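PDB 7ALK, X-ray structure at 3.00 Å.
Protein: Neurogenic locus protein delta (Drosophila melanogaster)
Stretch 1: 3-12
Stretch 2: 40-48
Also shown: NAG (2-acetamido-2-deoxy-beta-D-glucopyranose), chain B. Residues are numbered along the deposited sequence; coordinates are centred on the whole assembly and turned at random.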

# COMPACT_ATOMS: atom_id res chain seq x y z
N SER A 3 1.23 0.91 -5.06
CA SER A 3 0.05 0.21 -4.55
C SER A 3 -0.57 1.05 -3.44
O SER A 3 0.14 1.72 -2.68
CB SER A 3 0.40 -1.19 -4.03
OG SER A 3 0.86 -2.03 -5.07
N PHE A 4 -1.89 1.01 -3.36
CA PHE A 4 -2.65 1.70 -2.32
C PHE A 4 -2.97 0.69 -1.22
O PHE A 4 -3.68 -0.29 -1.46
CB PHE A 4 -3.93 2.32 -2.88
CG PHE A 4 -4.73 3.10 -1.88
CD1 PHE A 4 -5.61 2.47 -1.01
CD2 PHE A 4 -4.63 4.48 -1.81
CE1 PHE A 4 -6.35 3.19 -0.09
CE2 PHE A 4 -5.36 5.21 -0.90
CZ PHE A 4 -6.22 4.56 -0.04
N GLU A 5 -2.45 0.93 -0.02
CA GLU A 5 -2.64 0.05 1.12
C GLU A 5 -3.61 0.68 2.11
O GLU A 5 -3.40 1.82 2.54
CB GLU A 5 -1.31 -0.27 1.81
CG GLU A 5 -0.38 -1.15 1.01
CD GLU A 5 1.00 -1.24 1.62
OE1 GLU A 5 1.43 -0.28 2.29
OE2 GLU A 5 1.67 -2.28 1.43
N LEU A 6 -4.65 -0.06 2.48
CA LEU A 6 -5.58 0.34 3.53
C LEU A 6 -5.51 -0.69 4.64
O LEU A 6 -5.86 -1.86 4.44
CB LEU A 6 -7.01 0.46 2.99
CG LEU A 6 -8.11 0.58 4.05
CD1 LEU A 6 -7.89 1.81 4.92
CD2 LEU A 6 -9.48 0.63 3.41
N ARG A 7 -5.05 -0.27 5.82
CA ARG A 7 -4.85 -1.16 6.96
C ARG A 7 -5.91 -0.84 8.01
O ARG A 7 -5.86 0.20 8.66
CB ARG A 7 -3.45 -1.01 7.54
CG ARG A 7 -3.23 -1.80 8.82
CD ARG A 7 -1.79 -1.72 9.28
NE ARG A 7 -1.39 -0.36 9.60
CZ ARG A 7 -0.15 0.01 9.89
NH1 ARG A 7 0.85 -0.86 9.90
NH2 ARG A 7 0.10 1.29 10.16
N LEU A 8 -6.87 -1.75 8.17
CA LEU A 8 -7.86 -1.61 9.23
C LEU A 8 -7.24 -1.95 10.57
O LEU A 8 -6.46 -2.90 10.69
CB LEU A 8 -9.06 -2.52 8.95
CG LEU A 8 -9.57 -2.55 7.51
CD1 LEU A 8 -10.49 -3.75 7.31
CD2 LEU A 8 -10.29 -1.26 7.17
N LYS A 9 -7.57 -1.16 11.59
CA LYS A 9 -7.01 -1.35 12.92
C LYS A 9 -8.06 -1.81 13.93
O LYS A 9 -7.94 -2.91 14.48
CB LYS A 9 -6.33 -0.06 13.40
CG LYS A 9 -5.19 0.40 12.51
CD LYS A 9 -4.27 1.38 13.22
CE LYS A 9 -5.01 2.64 13.62
NZ LYS A 9 -4.12 3.60 14.34
N TYR A 10 -9.08 -0.99 14.20
CA TYR A 10 -10.06 -1.33 15.23
C TYR A 10 -11.45 -0.92 14.78
O TYR A 10 -11.66 0.22 14.33
CB TYR A 10 -9.72 -0.64 16.55
CG TYR A 10 -10.42 -1.24 17.75
CD1 TYR A 10 -9.87 -2.31 18.44
CD2 TYR A 10 -11.64 -0.73 18.19
CE1 TYR A 10 -10.51 -2.86 19.54
CE2 TYR A 10 -12.28 -1.28 19.29
CZ TYR A 10 -11.71 -2.34 19.96
OH TYR A 10 -12.34 -2.89 21.05
N PHE A 11 -12.40 -1.84 14.88
CA PHE A 11 -13.82 -1.56 14.72
C PHE A 11 -14.50 -1.72 16.07
O PHE A 11 -14.34 -2.76 16.72
CB PHE A 11 -14.46 -2.48 13.68
CG PHE A 11 -15.90 -2.17 13.39
CD1 PHE A 11 -16.24 -1.06 12.63
CD2 PHE A 11 -16.91 -2.97 13.89
CE1 PHE A 11 -17.56 -0.77 12.36
CE2 PHE A 11 -18.24 -2.68 13.63
CZ PHE A 11 -18.56 -1.58 12.87
N SER A 12 -15.24 -0.70 16.49
CA SER A 12 -15.82 -0.65 17.82
C SER A 12 -17.34 -0.74 17.72
O SER A 12 -17.97 0.07 17.04
CB SER A 12 -15.41 0.64 18.54
OG SER A 12 -15.86 0.64 19.88
N LYS A 40 -21.63 -10.41 13.90
CA LYS A 40 -20.58 -11.06 13.12
C LYS A 40 -20.19 -10.15 11.96
O LYS A 40 -20.92 -10.05 10.97
CB LYS A 40 -21.06 -12.42 12.64
CG LYS A 40 -21.77 -13.23 13.71
CD LYS A 40 -21.49 -14.72 13.60
CE LYS A 40 -20.05 -15.05 13.96
NZ LYS A 40 -19.77 -16.50 13.87
N THR A 41 -19.03 -9.50 12.08
CA THR A 41 -18.68 -8.36 11.24
C THR A 41 -17.76 -8.78 10.09
O THR A 41 -16.69 -9.35 10.33
CB THR A 41 -18.02 -7.27 12.07
OG1 THR A 41 -18.88 -6.91 13.16
CG2 THR A 41 -17.74 -6.04 11.22
N ARG A 42 -18.17 -8.48 8.87
CA ARG A 42 -17.32 -8.50 7.69
C ARG A 42 -17.05 -7.07 7.24
O ARG A 42 -17.54 -6.11 7.84
CB ARG A 42 -17.95 -9.31 6.55
CG ARG A 42 -18.37 -10.71 6.93
CD ARG A 42 -19.16 -11.38 5.81
NE ARG A 42 -18.35 -11.67 4.64
CZ ARG A 42 -18.80 -12.27 3.55
NH1 ARG A 42 -20.07 -12.63 3.43
NH2 ARG A 42 -17.95 -12.52 2.55
N PHE A 43 -16.28 -6.93 6.17
CA PHE A 43 -16.01 -5.62 5.59
C PHE A 43 -16.01 -5.72 4.07
O PHE A 43 -15.71 -6.77 3.50
CB PHE A 43 -14.67 -5.04 6.07
CG PHE A 43 -14.59 -4.83 7.55
CD1 PHE A 43 -14.99 -3.64 8.11
CD2 PHE A 43 -14.10 -5.83 8.38
CE1 PHE A 43 -14.92 -3.43 9.48
CE2 PHE A 43 -14.02 -5.63 9.74
CZ PHE A 43 -14.43 -4.43 10.29
N ARG A 44 -16.37 -4.61 3.43
CA ARG A 44 -16.23 -4.44 2.00
C ARG A 44 -15.48 -3.14 1.75
O ARG A 44 -15.84 -2.10 2.30
CB ARG A 44 -17.58 -4.42 1.28
CG ARG A 44 -17.46 -4.27 -0.23
CD ARG A 44 -18.80 -4.04 -0.89
NE ARG A 44 -19.64 -5.23 -0.88
CZ ARG A 44 -19.75 -6.08 -1.90
NH1 ARG A 44 -19.06 -5.92 -3.01
NH2 ARG A 44 -20.58 -7.11 -1.79
N VAL A 45 -14.44 -3.20 0.93
CA VAL A 45 -13.60 -2.05 0.63
C VAL A 45 -13.60 -1.85 -0.88
O VAL A 45 -13.20 -2.75 -1.63
CB VAL A 45 -12.16 -2.23 1.15
CG1 VAL A 45 -11.34 -1.00 0.83
CG2 VAL A 45 -12.17 -2.50 2.65
N CYS A 46 -14.04 -0.67 -1.32
CA CYS A 46 -14.07 -0.31 -2.73
C CYS A 46 -13.21 0.93 -2.94
O CYS A 46 -13.48 1.97 -2.34
CB CYS A 46 -15.50 -0.07 -3.22
SG CYS A 46 -15.60 0.95 -4.70
N LEU A 47 -12.19 0.81 -3.78
CA LEU A 47 -11.32 1.92 -4.13
C LEU A 47 -11.54 2.26 -5.60
O LEU A 47 -11.49 1.38 -6.46
CB LEU A 47 -9.86 1.58 -3.88
CG LEU A 47 -8.86 2.70 -4.18
CD1 LEU A 47 -9.15 3.93 -3.33
CD2 LEU A 47 -7.43 2.22 -3.97
N LYS A 48 -11.78 3.54 -5.88
CA LYS A 48 -12.11 4.00 -7.22
C LYS A 48 -11.38 5.31 -7.48
O LYS A 48 -10.71 5.87 -6.60
CB LYS A 48 -13.62 4.15 -7.40
CG LYS A 48 -14.25 5.17 -6.46
CD LYS A 48 -15.73 5.36 -6.76
CE LYS A 48 -16.53 4.13 -6.38
NZ LYS A 48 -18.00 4.36 -6.52
C1 NAG B . -18.33 -18.88 7.78
C2 NAG B . -17.08 -18.07 7.49
C3 NAG B . -16.11 -18.89 6.64
C4 NAG B . -15.80 -20.22 7.32
C5 NAG B . -17.08 -20.95 7.76
C6 NAG B . -16.78 -22.08 8.71
C7 NAG B . -17.88 -16.63 5.64
C8 NAG B . -18.09 -15.22 5.20
N2 NAG B . -17.37 -16.79 6.87
O3 NAG B . -14.92 -18.13 6.45
O4 NAG B . -15.12 -21.08 6.42
O5 NAG B . -17.98 -20.07 8.46
O6 NAG B . -16.24 -21.60 9.94
O7 NAG B . -18.16 -17.59 4.92

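The two strands face each other across a layer of apolar side chains, with their axes 10.2 Å apart at closest approach and running in nearly opposite directions, at 153°. No hydrogen bond joins them; at this spacing the backbones are too far apart to pair, and the contact is made by side chains alone. At its centre, Leu6 meets Val45, with Leu6 CD2 3.6 Å from Val45 CG1. The CA atoms of these two residues are 8.9 Å apart, a gap that their branched side chains, both directed toward the opposing strand, are long enough to close.

On one side of this pair, Phe4 packs against Leu47. Phe4 CD1 lies 3.5 Å from Leu47 CD2, and Leu47 CD1 sits over one face of the Phe4 ring, so that the forked end of the leucine is set against the aromatic surface. On the other side, Leu8 and Phe43 repeat the theme: Leu8 CD1 lies over one face of the Phe43 ring, 4.2 Å from Phe43 CG. This is a looser approach, in keeping with the wider separation of the two CA atoms, 9.8 Å.

Phe43 also reaches Phe11. Its edge is directed toward the face of the Phe11 ring, with the planes at 85° and the centroids 5.7 Å apart, edge to face. The closest atoms of this pair are Phe43 CZ and Phe11 CB, 3.9 Å apart, and Phe11 CB lies near the plane of the Phe43 ring. Phe43 thus uses its face for Leu8 and its edge for Phe11. Beyond it, Thr41 contributes its methyl group, with Thr41 CG2 4.2 Å from Phe11 CD2, while its hydroxyl is hydrogen-bonded to a residue just outside the stretches.

The facing residues follow the alternation of an extended strand from Thr41 to Leu47 and from Phe4 to Leu8. The step from Leu8 to Phe11 spans three residues instead of two, and between them Lys9 has a phi/psi of -113/-63°, a departure from extended geometry that accompanies this shift in register. Together the strands bury 362 Å², all of it on the facing residues.

The charged side chains take no part in this contact. Glu5 points away from the opposing strand, and Glu5 OE1, Arg7 NE and Lys9 NZ are hydrogen-bonded elsewhere in the structure. Arg42 is likewise out of reach of the first strand; its guanidinium carries the NAG acetamide methyl over one face, with Arg42 CZ 3.5 Å from NAG C8.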